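Local coordinates for macrophage migration inhibitory factor-like protein (PDB 6CUQ) that belongs to the macrophage migration inhibitory factor family and assembles as a trimer of alpha/beta subunits whose sheets continue across the subunit interfaces, at residues Leu83-Cys88 against Ile102-Phe106; Ile62-Ala66 against Ala95-Asn101; Glu27-Ser32 against Leu90-Lys94; His11-Ser17 against Ser65-Lys71. All blocks are in the same frame, centred on the assembly; numbering follows the deposited sequence.

Contact 1 of 4, residues Leu83-Cys88 against Ile102-Phe106; sequences LSDRYC and IYLNF
Leu104, Phe106 and Cys88 bury the most surface where helical residues 83-88 lie on the extended strand 102-106. The short axes come within 9.8 Å at 140°, roughly antiparallel, with Ser84 CA 7.0 Å from Leu104 CA and Cys88 CA 7.1 Å from Ile102 CA. Ile102, Leu104 and Phe106, all chi1 m, point to the helix. Leu104 fits between successive helical turns: its CD2 lies 4.0 Å from Tyr87 CB and its CD1 4.2 Å from Cys88 SG. Phe106 takes the earlier turn, CE1 3.9 Å from Leu83 CB, with Ser84 OG at its ring edge 3.6 Å from CZ; that hydroxyl bonds to Gln80 O. Cys88, chi1 m, sets SG 4.1 Å from Ile102 CG2. No hydrogen bond crosses, as expected of apolar helix-on-sheet packing within a beta-alpha-beta unit. Helix 80-95 thus covers strand 102-108, with helix 22-40 beside it and strand 66-72 next in the sheet, while Tyr103, Leu104 and Asn105 pair with an antiparallel strand of the second subunit.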
loop_
_atom_site.group_PDB
_atom_site.type_symbol
_atom_site.label_atom_id
_atom_site.label_comp_id
_atom_site.label_asym_id
_atom_site.label_seq_id
_atom_site.Cartn_x
_atom_site.Cartn_y
_atom_site.Cartn_z
ATOM N N LEU B 83 -19.349 -1.950 1.744
ATOM C CA LEU B 83 -18.018 -2.534 1.847
ATOM C C LEU B 83 -17.400 -2.270 3.214
ATOM O O LEU B 83 -16.765 -3.161 3.792
ATOM C CB LEU B 83 -17.130 -2.004 0.732
ATOM C CG LEU B 83 -17.366 -2.631 -0.639
ATOM C CD1 LEU B 83 -16.647 -1.811 -1.672
ATOM C CD2 LEU B 83 -16.818 -4.049 -0.643
ATOM N N SER B 84 -17.571 -1.059 3.754
ATOM C CA SER B 84 -17.021 -0.773 5.076
ATOM C C SER B 84 -17.639 -1.681 6.132
ATOM O O SER B 84 -16.934 -2.198 7.009
ATOM C CB SER B 84 -17.233 0.696 5.434
ATOM O OG SER B 84 -16.786 1.529 4.383
ATOM N N ASP B 85 -18.955 -1.901 6.054
ATOM C CA ASP B 85 -19.619 -2.739 7.046
ATOM C C ASP B 85 -19.148 -4.193 6.971
ATOM O O ASP B 85 -18.871 -4.815 8.006
ATOM C CB ASP B 85 -21.137 -2.643 6.867
ATOM C CG ASP B 85 -21.893 -3.520 7.844
ATOM O OD1 ASP B 85 -22.651 -4.412 7.404
ATOM O OD2 ASP B 85 -21.700 -3.337 9.061
ATOM N N ARG B 86 -19.005 -4.742 5.761
ATOM C CA ARG B 86 -18.643 -6.153 5.637
ATOM C C ARG B 86 -17.190 -6.404 6.035
ATOM O O ARG B 86 -16.885 -7.423 6.667
ATOM C CB ARG B 86 -18.942 -6.649 4.223
ATOM C CG ARG B 86 -20.432 -6.638 3.937
ATOM C CD ARG B 86 -20.850 -7.660 2.921
ATOM N NE ARG B 86 -20.694 -9.024 3.406
ATOM C CZ ARG B 86 -20.705 -10.090 2.612
ATOM N NH1 ARG B 86 -20.859 -9.929 1.308
ATOM N NH2 ARG B 86 -20.547 -11.306 3.117
ATOM N N TYR B 87 -16.271 -5.520 5.642
ATOM C CA TYR B 87 -14.872 -5.690 6.035
ATOM C C TYR B 87 -14.682 -5.519 7.540
ATOM O O TYR B 87 -13.856 -6.212 8.148
ATOM C CB TYR B 87 -13.981 -4.706 5.283
ATOM C CG TYR B 87 -13.578 -5.194 3.918
ATOM C CD1 TYR B 87 -12.705 -6.261 3.789
ATOM C CD2 TYR B 87 -14.062 -4.589 2.762
ATOM C CE1 TYR B 87 -12.319 -6.716 2.551
ATOM C CE2 TYR B 87 -13.685 -5.036 1.513
ATOM C CZ TYR B 87 -12.815 -6.106 1.416
ATOM O OH TYR B 87 -12.421 -6.574 0.193
ATOM N N CYS B 88 -15.387 -4.559 8.145
ATOM C CA CYS B 88 -15.258 -4.376 9.588
ATOM C C CYS B 88 -15.826 -5.572 10.339
ATOM O O CYS B 88 -15.256 -6.007 11.349
ATOM C CB CYS B 88 -15.936 -3.071 10.020
ATOM S SG CYS B 88 -15.005 -1.586 9.543
ATOM N N ILE B 102 -10.209 0.555 12.410
ATOM C CA ILE B 102 -10.054 0.169 11.013
ATOM C C ILE B 102 -10.348 1.378 10.137
ATOM O O ILE B 102 -11.421 1.979 10.248
ATOM C CB ILE B 102 -10.986 -0.996 10.633
ATOM C CG1 ILE B 102 -10.699 -2.218 11.504
ATOM C CG2 ILE B 102 -10.898 -1.282 9.135
ATOM C CD1 ILE B 102 -11.676 -3.339 11.335
ATOM N N TYR B 103 -9.406 1.728 9.266
ATOM C CA TYR B 103 -9.642 2.721 8.228
ATOM C C TYR B 103 -9.683 2.038 6.865
ATOM O O TYR B 103 -8.987 1.046 6.620
ATOM C CB TYR B 103 -8.559 3.798 8.214
ATOM C CG TYR B 103 -8.757 4.923 9.193
ATOM C CD1 TYR B 103 -9.996 5.181 9.749
ATOM C CD2 TYR B 103 -7.691 5.733 9.557
ATOM C CE1 TYR B 103 -10.166 6.217 10.644
ATOM C CE2 TYR B 103 -7.847 6.755 10.448
ATOM C CZ TYR B 103 -9.083 7.004 10.995
ATOM O OH TYR B 103 -9.216 8.053 11.890
ATOM N N LEU B 104 -10.513 2.572 5.980
ATOM C CA LEU B 104 -10.598 2.085 4.614
ATOM C C LEU B 104 -10.470 3.246 3.640
ATOM O O LEU B 104 -10.820 4.393 3.956
ATOM C CB LEU B 104 -11.910 1.359 4.366
ATOM C CG LEU B 104 -12.178 0.106 5.190
ATOM C CD1 LEU B 104 -12.994 0.450 6.441
ATOM C CD2 LEU B 104 -12.901 -0.926 4.321
ATOM N N ASN B 105 -9.969 2.924 2.449
ATOM C CA ASN B 105 -9.841 3.860 1.341
ATOM C C ASN B 105 -10.409 3.226 0.079
ATOM O O ASN B 105 -10.225 2.029 -0.167
ATOM C CB ASN B 105 -8.378 4.257 1.120
ATOM C CG ASN B 105 -7.995 5.516 1.881
ATOM O OD1 ASN B 105 -6.945 6.114 1.631
ATOM N ND2 ASN B 105 -8.854 5.930 2.813
ATOM N N PHE B 106 -11.091 4.037 -0.720
ATOM C CA PHE B 106 -11.705 3.592 -1.961
ATOM C C PHE B 106 -11.195 4.454 -3.101
ATOM O O PHE B 106 -11.227 5.686 -3.021
ATOM C CB PHE B 106 -13.229 3.654 -1.872
ATOM C CG PHE B 106 -13.778 2.899 -0.709
ATOM C CD1 PHE B 106 -14.029 1.542 -0.810
ATOM C CD2 PHE B 106 -14.001 3.534 0.501
ATOM C CE1 PHE B 106 -14.523 0.835 0.268
ATOM C CE2 PHE B 106 -14.488 2.834 1.583
ATOM C CZ PHE B 106 -14.749 1.478 1.466
#

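Contact 2 of 4, residues Ile62-Ala66 against Ala95-Asn101; sequences IVKSA and AGIEGGN
Two irregular segments meet here: residues 62-66 lead into strand 66-72, while the chain passes from helix 80-95 through residues 95-101. Val63, Ser65 and Ala66 are extended (phi about -155°, psi 160 to 173°). Lys64 CA lies 5.4 Å from Ile97 CA, and Ser65 CA 4.8 Å from Asn101 CA. Ala66 N donates a hydrogen bond to Asn101 O at 3.1 Å, N-H...O angle 145°, and the same oxygen receives a CA-H...O contact from Ser65 CA at 3.1 Å. Ser65, chi1 p, bonds through OG to Val63 O at 3.0 Å; Asn101 N bonds to Glu98 O at 3.1 Å, closing the 3-10 turn at Gly99-Gly100. The contact joins the entrances of two neighbouring parallel strands, at the end of the beta-alpha-beta crossover where the chain leaves the helix through Gly96, phi 67°. Apolar packing centres on Ile97 (m, t), CD1 4.3 Å from Ala66 CB and CG1 3.9 Å from Lys64 CB. Backbone oxygens take van der Waals contacts: Ile97 CD1 to Ser65 O 3.6 Å, Asn101 CB to Lys64 O 3.3 Å, and Lys64 CD to Gly96 O 3.6 Å. Ser65 OG also bonds to Gln50 NE2 of the second subunit.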
loop_
_atom_site.group_PDB
_atom_site.type_symbol
_atom_site.label_atom_id
_atom_site.label_comp_id
_atom_site.label_asym_id
_atom_site.label_seq_id
_atom_site.Cartn_x
_atom_site.Cartn_y
_atom_site.Cartn_z
ATOM N N ILE B 62 -1.020 1.809 20.767
ATOM C CA ILE B 62 -0.702 0.599 20.013
ATOM C C ILE B 62 -1.806 -0.425 20.251
ATOM O O ILE B 62 -1.965 -0.919 21.370
ATOM C CB ILE B 62 0.662 0.028 20.424
ATOM C CG1 ILE B 62 1.761 1.065 20.235
ATOM C CG2 ILE B 62 0.951 -1.191 19.555
ATOM C CD1 ILE B 62 1.819 1.636 18.838
ATOM N N VAL B 63 -2.542 -0.779 19.195
ATOM C CA VAL B 63 -3.719 -1.633 19.336
ATOM C C VAL B 63 -3.969 -2.391 18.030
ATOM O O VAL B 63 -3.466 -2.014 16.963
ATOM C CB VAL B 63 -4.946 -0.784 19.770
ATOM C CG1 VAL B 63 -5.398 0.144 18.646
ATOM C CG2 VAL B 63 -6.097 -1.646 20.297
ATOM N N LYS B 64 -4.722 -3.494 18.122
ATOM C CA LYS B 64 -5.147 -4.215 16.928
ATOM C C LYS B 64 -5.873 -3.257 16.004
ATOM O O LYS B 64 -6.850 -2.618 16.404
ATOM C CB LYS B 64 -6.123 -5.332 17.273
ATOM C CG LYS B 64 -5.638 -6.516 18.022
ATOM C CD LYS B 64 -6.853 -7.095 18.729
ATOM C CE LYS B 64 -6.607 -8.499 19.230
ATOM N NZ LYS B 64 -7.724 -8.952 20.113
ATOM N N SER B 65 -5.420 -3.184 14.761
ATOM C CA SER B 65 -5.937 -2.183 13.848
ATOM C C SER B 65 -5.679 -2.661 12.433
ATOM O O SER B 65 -5.005 -3.662 12.207
ATOM C CB SER B 65 -5.291 -0.809 14.093
ATOM O OG SER B 65 -3.889 -0.922 14.200
ATOM N N ALA B 66 -6.218 -1.918 11.480
ATOM C CA ALA B 66 -6.062 -2.292 10.089
ATOM C C ALA B 66 -6.225 -1.054 9.231
ATOM O O ALA B 66 -6.746 -0.030 9.676
ATOM C CB ALA B 66 -7.071 -3.373 9.673
ATOM N N ALA B 95 -10.171 -11.486 13.552
ATOM C CA ALA B 95 -8.967 -10.961 14.190
ATOM C C ALA B 95 -9.239 -10.120 15.432
ATOM O O ALA B 95 -8.288 -9.597 16.022
ATOM C CB ALA B 95 -8.142 -10.138 13.188
ATOM N N GLY B 96 -10.501 -9.939 15.813
ATOM C CA GLY B 96 -10.843 -9.188 17.001
ATOM C C GLY B 96 -10.540 -7.712 16.933
ATOM O O GLY B 96 -10.405 -7.067 17.981
ATOM N N ILE B 97 -10.448 -7.151 15.730
ATOM C CA ILE B 97 -10.143 -5.739 15.549
ATOM C C ILE B 97 -11.440 -4.947 15.631
ATOM O O ILE B 97 -12.450 -5.308 15.006
ATOM C CB ILE B 97 -9.412 -5.507 14.214
ATOM C CG1 ILE B 97 -8.165 -6.404 14.132
ATOM C CG2 ILE B 97 -9.048 -4.056 14.053
ATOM C CD1 ILE B 97 -7.378 -6.265 12.840
ATOM N N GLU B 98 -11.426 -3.888 16.435
ATOM C CA GLU B 98 -12.617 -3.076 16.614
ATOM C C GLU B 98 -12.892 -2.232 15.376
ATOM O O GLU B 98 -11.988 -1.912 14.597
ATOM C CB GLU B 98 -12.484 -2.189 17.851
ATOM C CG GLU B 98 -12.566 -2.970 19.162
ATOM C CD GLU B 98 -12.293 -2.106 20.389
ATOM O OE1 GLU B 98 -11.933 -0.920 20.222
ATOM O OE2 GLU B 98 -12.473 -2.603 21.524
ATOM N N GLY B 99 -14.174 -1.928 15.165
ATOM C CA GLY B 99 -14.545 -1.071 14.054
ATOM C C GLY B 99 -13.898 0.299 14.137
ATOM O O GLY B 99 -13.516 0.879 13.120
ATOM N N GLY B 100 -13.755 0.829 15.352
ATOM C CA GLY B 100 -13.089 2.103 15.544
ATOM C C GLY B 100 -11.586 2.089 15.342
ATOM O O GLY B 100 -10.953 3.136 15.506
ATOM N N ASN B 101 -10.990 0.944 15.007
ATOM C CA ASN B 101 -9.560 0.852 14.747
ATOM C C ASN B 101 -9.277 0.336 13.335
ATOM O O ASN B 101 -8.231 -0.260 13.077
ATOM C CB ASN B 101 -8.884 -0.033 15.793
ATOM C CG ASN B 101 -8.980 0.538 17.182
ATOM O OD1 ASN B 101 -9.022 1.758 17.364
ATOM N ND2 ASN B 101 -9.014 -0.334 18.178
#

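Contact 3 of 4, residues Glu27-Ser32 against Leu90-Lys94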
loop_
_atom_site.group_PDB
_atom_site.type_symbol
_atom_site.label_atom_id
_atom_site.label_comp_id
_atom_site.label_asym_id
_atom_site.label_seq_id
_atom_site.Cartn_x
_atom_site.Cartn_y
_atom_site.Cartn_z
ATOM N N GLU B 27 -8.095 -17.132 5.458
ATOM C CA GLU B 27 -9.546 -17.011 5.523
ATOM C C GLU B 27 -9.978 -15.574 5.272
ATOM O O GLU B 27 -10.997 -15.325 4.611
ATOM C CB GLU B 27 -10.046 -17.501 6.874
ATOM C CG GLU B 27 -10.033 -19.016 7.048
ATOM C CD GLU B 27 -10.327 -19.410 8.492
ATOM O OE1 GLU B 27 -10.905 -18.583 9.226
ATOM O OE2 GLU B 27 -9.978 -20.538 8.895
ATOM N N ILE B 28 -9.200 -14.614 5.779
ATOM C CA ILE B 28 -9.477 -13.201 5.534
ATOM C C ILE B 28 -9.369 -12.886 4.044
ATOM O O ILE B 28 -10.261 -12.256 3.462
ATOM C CB ILE B 28 -8.532 -12.320 6.378
ATOM C CG1 ILE B 28 -8.937 -12.377 7.851
ATOM C CG2 ILE B 28 -8.490 -10.893 5.847
ATOM C CD1 ILE B 28 -7.947 -11.707 8.801
ATOM N N ALA B 29 -8.285 -13.333 3.400
ATOM C CA ALA B 29 -8.139 -13.100 1.961
ATOM C C ALA B 29 -9.292 -13.721 1.182
ATOM O O ALA B 29 -9.841 -13.103 0.264
ATOM C CB ALA B 29 -6.811 -13.667 1.451
ATOM N N HIS B 30 -9.658 -14.958 1.533
ATOM C CA HIS B 30 -10.757 -15.647 0.864
ATOM C C HIS B 30 -12.075 -14.884 1.024
ATOM O O HIS B 30 -12.755 -14.574 0.040
ATOM C CB HIS B 30 -10.868 -17.063 1.430
ATOM C CG HIS B 30 -12.043 -17.832 0.908
ATOM N ND1 HIS B 30 -12.140 -18.240 -0.406
ATOM C CD2 HIS B 30 -13.177 -18.257 1.519
ATOM C CE1 HIS B 30 -13.278 -18.892 -0.580
ATOM N NE2 HIS B 30 -13.924 -18.920 0.572
ATOM N N GLU B 31 -12.440 -14.554 2.267
ATOM C CA GLU B 31 -13.692 -13.843 2.511
ATOM C C GLU B 31 -13.675 -12.456 1.878
ATOM O O GLU B 31 -14.715 -11.960 1.430
ATOM C CB GLU B 31 -13.949 -13.730 4.011
ATOM C CG GLU B 31 -14.341 -15.021 4.670
ATOM C CD GLU B 31 -15.594 -15.619 4.083
ATOM O OE1 GLU B 31 -16.513 -14.858 3.690
ATOM O OE2 GLU B 31 -15.671 -16.861 4.055
ATOM N N SER B 32 -12.509 -11.804 1.862
ATOM C CA SER B 32 -12.389 -10.498 1.221
ATOM C C SER B 32 -12.762 -10.582 -0.253
ATOM O O SER B 32 -13.534 -9.761 -0.771
ATOM C CB SER B 32 -10.958 -9.974 1.393
ATOM O OG SER B 32 -10.680 -8.924 0.490
ATOM N N LEU B 90 -15.841 -8.583 9.126
ATOM C CA LEU B 90 -14.895 -9.662 8.862
ATOM C C LEU B 90 -13.672 -9.591 9.782
ATOM O O LEU B 90 -13.299 -10.594 10.404
ATOM C CB LEU B 90 -14.476 -9.642 7.387
ATOM C CG LEU B 90 -13.349 -10.642 7.125
ATOM C CD1 LEU B 90 -13.879 -12.012 7.469
ATOM C CD2 LEU B 90 -12.772 -10.587 5.697
ATOM N N LEU B 91 -13.003 -8.430 9.844
ATOM C CA LEU B 91 -11.800 -8.322 10.679
ATOM C C LEU B 91 -12.133 -8.434 12.157
ATOM O O LEU B 91 -11.302 -8.893 12.946
ATOM C CB LEU B 91 -11.047 -7.019 10.407
ATOM C CG LEU B 91 -10.425 -6.954 9.011
ATOM C CD1 LEU B 91 -9.375 -5.876 8.927
ATOM C CD2 LEU B 91 -9.864 -8.299 8.582
ATOM N N GLU B 92 -13.327 -8.010 12.552
ATOM C CA GLU B 92 -13.754 -8.247 13.921
ATOM C C GLU B 92 -13.936 -9.741 14.191
ATOM O O GLU B 92 -13.490 -10.252 15.228
ATOM C CB GLU B 92 -15.042 -7.472 14.201
ATOM C CG GLU B 92 -15.410 -7.393 15.665
ATOM C CD GLU B 92 -15.981 -8.694 16.193
ATOM O OE1 GLU B 92 -16.771 -9.339 15.462
ATOM O OE2 GLU B 92 -15.626 -9.074 17.331
ATOM N N GLN B 93 -14.584 -10.459 13.271
ATOM C CA GLN B 93 -14.890 -11.862 13.536
ATOM C C GLN B 93 -13.619 -12.705 13.550
ATOM O O GLN B 93 -13.476 -13.600 14.392
ATOM C CB GLN B 93 -15.866 -12.415 12.496
ATOM C CG GLN B 93 -15.909 -13.942 12.495
ATOM C CD GLN B 93 -16.287 -14.534 11.147
ATOM O OE1 GLN B 93 -17.081 -13.962 10.399
ATOM N NE2 GLN B 93 -15.708 -15.692 10.829
ATOM N N LYS B 94 -12.685 -12.432 12.631
ATOM C CA LYS B 94 -11.498 -13.269 12.472
ATOM C C LYS B 94 -10.291 -12.788 13.272
ATOM O O LYS B 94 -9.456 -13.611 13.658
ATOM C CB LYS B 94 -11.092 -13.347 10.993
ATOM C CG LYS B 94 -12.162 -13.838 10.021
ATOM C CD LYS B 94 -12.380 -15.350 10.069
ATOM C CE LYS B 94 -12.877 -15.895 8.703
ATOM N NZ LYS B 94 -13.434 -17.260 8.828
#
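Helices 22-40 and 80-95, which lie side by side on one face of the subunit's four-stranded sheet in this alpha/beta fold, touch here at 10.7 Å between the short axes and 151° between their directions, close to antiparallel. Leu90 opens the second segment with chi1 t and chi2 p, sending CD2 against the other helix: it lies 3.8 Å from Glu31 CB, 3.8 Å from Ile28 O and 4.0 Å from Ser32 N, so it packs on a backbone turn as well as on side chains. Leu91 starts off sideways, yet its CD2 reaches Ile28 CD1 at 3.9 Å. Leu91 and Ile28 also face the sheet, Leu91 over Ala66 and Ile68, Ile28 over Ile14, Leu16 and Val51, which makes this pair the inner, buried layer of the contact. One turn after Leu90 comes Lys94, whose CA is 7.2 Å from Ile28 CA. Its aliphatic part lies along Ile28 and Glu31: CB is 3.9 Å from Ile28 CG1, and CE is 4.4 Å from Glu31 CG. With chi1 and chi2 both m and the rest of the chain extended, the ammonium group ends at the outer margin of the contact, where Lys94 NZ forms a salt bridge with Glu27 OE1 at 2.9 Å.

Contact 4 of 4, residues His11-Ser17 against Ser65-Lys71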
loop_
_atom_site.group_PDB
_atom_site.type_symbol
_atom_site.label_atom_id
_atom_site.label_comp_id
_atom_site.label_asym_id
_atom_site.label_seq_id
_atom_site.Cartn_x
_atom_site.Cartn_y
_atom_site.Cartn_z
ATOM N N HIS B 11 -9.739 -4.993 -6.102
ATOM C CA HIS B 11 -8.601 -5.454 -5.310
ATOM C C HIS B 11 -8.648 -4.846 -3.913
ATOM O O HIS B 11 -8.987 -3.665 -3.744
ATOM C CB HIS B 11 -7.254 -5.091 -5.964
ATOM C CG HIS B 11 -6.057 -5.627 -5.231
ATOM N ND1 HIS B 11 -5.481 -4.976 -4.161
ATOM C CD2 HIS B 11 -5.335 -6.761 -5.410
ATOM C CE1 HIS B 11 -4.456 -5.682 -3.715
ATOM N NE2 HIS B 11 -4.342 -6.766 -4.459
ATOM N N ALA B 12 -8.292 -5.654 -2.912
ATOM C CA ALA B 12 -8.215 -5.189 -1.528
ATOM C C ALA B 12 -6.850 -5.548 -0.973
ATOM O O ALA B 12 -6.486 -6.728 -0.926
ATOM C CB ALA B 12 -9.318 -5.788 -0.648
ATOM N N LEU B 13 -6.089 -4.523 -0.594
ATOM C CA LEU B 13 -4.836 -4.681 0.129
ATOM C C LEU B 13 -5.141 -4.398 1.597
ATOM O O LEU B 13 -5.424 -3.253 1.970
ATOM C CB LEU B 13 -3.751 -3.745 -0.406
ATOM C CG LEU B 13 -2.289 -4.198 -0.297
ATOM C CD1 LEU B 13 -1.353 -3.201 -0.960
ATOM C CD2 LEU B 13 -1.886 -4.431 1.151
ATOM N N ILE B 14 -5.100 -5.444 2.415
ATOM C CA ILE B 14 -5.438 -5.373 3.829
ATOM C C ILE B 14 -4.131 -5.397 4.606
ATOM O O ILE B 14 -3.377 -6.382 4.563
ATOM C CB ILE B 14 -6.354 -6.526 4.251
ATOM C CG1 ILE B 14 -7.618 -6.523 3.387
ATOM C CG2 ILE B 14 -6.709 -6.397 5.737
ATOM C CD1 ILE B 14 -8.521 -7.723 3.594
ATOM N N THR B 15 -3.845 -4.297 5.283
ATOM C CA THR B 15 -2.693 -4.173 6.161
ATOM C C THR B 15 -3.246 -4.193 7.578
ATOM O O THR B 15 -3.968 -3.275 7.978
ATOM C CB THR B 15 -1.931 -2.883 5.855
ATOM O OG1 THR B 15 -1.604 -2.837 4.458
ATOM C CG2 THR B 15 -0.676 -2.742 6.726
ATOM N N LEU B 16 -2.961 -5.248 8.326
ATOM C CA LEU B 16 -3.523 -5.353 9.663
ATOM C C LEU B 16 -2.457 -5.767 10.663
ATOM O O LEU B 16 -1.453 -6.393 10.312
ATOM C CB LEU B 16 -4.705 -6.324 9.692
ATOM C CG LEU B 16 -4.470 -7.827 9.773
ATOM C CD1 LEU B 16 -5.813 -8.537 9.788
ATOM C CD2 LEU B 16 -3.611 -8.329 8.643
ATOM N N SER B 17 -2.678 -5.388 11.920
ATOM C CA SER B 17 -1.685 -5.578 12.965
ATOM C C SER B 17 -2.154 -6.511 14.077
ATOM O O SER B 17 -1.684 -6.409 15.209
ATOM C CB SER B 17 -1.285 -4.225 13.555
ATOM O OG SER B 17 -2.272 -3.800 14.471
ATOM N N SER B 65 -5.420 -3.184 14.761
ATOM C CA SER B 65 -5.937 -2.183 13.848
ATOM C C SER B 65 -5.679 -2.661 12.433
ATOM O O SER B 65 -5.005 -3.662 12.207
ATOM C CB SER B 65 -5.291 -0.809 14.093
ATOM O OG SER B 65 -3.889 -0.922 14.200
ATOM N N ALA B 66 -6.218 -1.918 11.480
ATOM C CA ALA B 66 -6.062 -2.292 10.089
ATOM C C ALA B 66 -6.225 -1.054 9.231
ATOM O O ALA B 66 -6.746 -0.030 9.676
ATOM C CB ALA B 66 -7.071 -3.373 9.673
ATOM N N PHE B 67 -5.737 -1.162 8.000
ATOM C CA PHE B 67 -6.002 -0.215 6.930
ATOM C C PHE B 67 -6.299 -1.041 5.685
ATOM O O PHE B 67 -5.507 -1.916 5.323
ATOM C CB PHE B 67 -4.806 0.720 6.715
ATOM C CG PHE B 67 -5.046 1.790 5.694
ATOM C CD1 PHE B 67 -4.574 1.659 4.399
ATOM C CD2 PHE B 67 -5.739 2.938 6.039
ATOM C CE1 PHE B 67 -4.803 2.649 3.460
ATOM C CE2 PHE B 67 -5.963 3.940 5.114
ATOM C CZ PHE B 67 -5.494 3.796 3.824
ATOM N N ILE B 68 -7.430 -0.772 5.038
ATOM C CA ILE B 68 -7.922 -1.598 3.933
ATOM C C ILE B 68 -8.013 -0.707 2.702
ATOM O O ILE B 68 -8.813 0.234 2.661
ATOM C CB ILE B 68 -9.276 -2.245 4.254
ATOM C CG1 ILE B 68 -9.186 -3.021 5.573
ATOM C CG2 ILE B 68 -9.683 -3.187 3.130
ATOM C CD1 ILE B 68 -10.504 -3.601 6.055
ATOM N N ASP B 69 -7.184 -0.995 1.703
ATOM C CA ASP B 69 -7.067 -0.177 0.499
ATOM C C ASP B 69 -7.836 -0.883 -0.617
ATOM O O ASP B 69 -7.352 -1.864 -1.187
ATOM C CB ASP B 69 -5.595 -0.002 0.141
ATOM C CG ASP B 69 -5.324 1.242 -0.661
ATOM O OD1 ASP B 69 -6.284 1.939 -1.070
ATOM O OD2 ASP B 69 -4.131 1.498 -0.917
ATOM N N ILE B 70 -9.030 -0.380 -0.936
ATOM C CA ILE B 70 -9.886 -0.962 -1.970
ATOM C C ILE B 70 -9.711 -0.173 -3.258
ATOM O O ILE B 70 -9.873 1.056 -3.276
ATOM C CB ILE B 70 -11.366 -0.959 -1.554
ATOM C CG1 ILE B 70 -11.563 -1.585 -0.171
ATOM C CG2 ILE B 70 -12.229 -1.627 -2.644
ATOM C CD1 ILE B 70 -11.406 -3.056 -0.158
ATOM N N LYS B 71 -9.427 -0.880 -4.344
ATOM C CA LYS B 71 -9.180 -0.256 -5.634
ATOM C C LYS B 71 -9.859 -1.065 -6.730
ATOM O O LYS B 71 -9.956 -2.293 -6.632
ATOM C CB LYS B 71 -7.672 -0.112 -5.900
ATOM C CG LYS B 71 -6.989 0.938 -5.008
ATOM C CD LYS B 71 -5.524 1.052 -5.351
ATOM C CE LYS B 71 -5.071 2.492 -5.364
ATOM N NZ LYS B 71 -3.737 2.641 -6.004
#
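Ala12, Ile14 and Leu16 share one face of the sheet with Ile70, Ile68 and Ala66, forming three non-hydrogen-bonded pairs. Ala12 CB meets Ile70 CD1 at 3.5 Å, Ile14 CG1 meets Ile68 CG2 at 3.9 Å, and Leu16 CB meets Ala66 CB at 3.8 Å. Helices 22-40 and 80-95 cover this face, with Ile28 over Ile14 and Leu16, and Tyr87 over Ala12, Ile68 and Ile70. Between these pairs, each hydrogen-bonded pair contributes two backbone bonds: His11 N to Lys71 O at 2.8 Å and Lys71 N to His11 O at 2.9 Å; Leu13 N to Asp69 O at 3.0 Å and Asp69 N to Leu13 O at 2.9 Å; Thr15 N to Phe67 O at 2.9 Å and Phe67 N to Thr15 O at 2.8 Å. Beyond the last bridge, Leu16 with Ala66, Ser17 N bonds to Ser65 O at 2.9 Å and Ser65 N reaches Ser17 OG weakly at 3.2 Å. On the other face stand His11, Leu13, Thr15, Phe67, Asp69 and Lys71, which look to the other subunits: Phe67 stacks on His11 of the second subunit, and Lys71 NZ bonds to Asn105 OD1 of the third. Such a regular antiparallel ladder, central in a four-stranded mixed sheet with helices on one face and neighbouring subunits on the other, is characteristic of the MIF-family trimer.

Overall arrangement
Contact 4 is the sheet centre on which the others build. Contact 1 lies about 8 Å from it, centre to centre, and extends the same sheet: Tyr103 O is 2.9 Å from Ile68 N, and Asn105 O 2.8 Å from Ile70 N, both probable hydrogen bonds. Contact 3 lies on the helix-covered face of the sheet, its centre about 11 Å from that of contact 4 and about 12 Å from that of contact 1; a probable hydrogen bond joins Tyr87 OH to Ser32 OG at 2.9 Å. Contact 2 shares Ser65 and Ala66 with contact 4; there Ala66 CB meets Leu91 CD1 of contact 3 at 3.5 Å. Contacts 1, 2 and 4 touch the second subunit, contacts 3 and 4 the third.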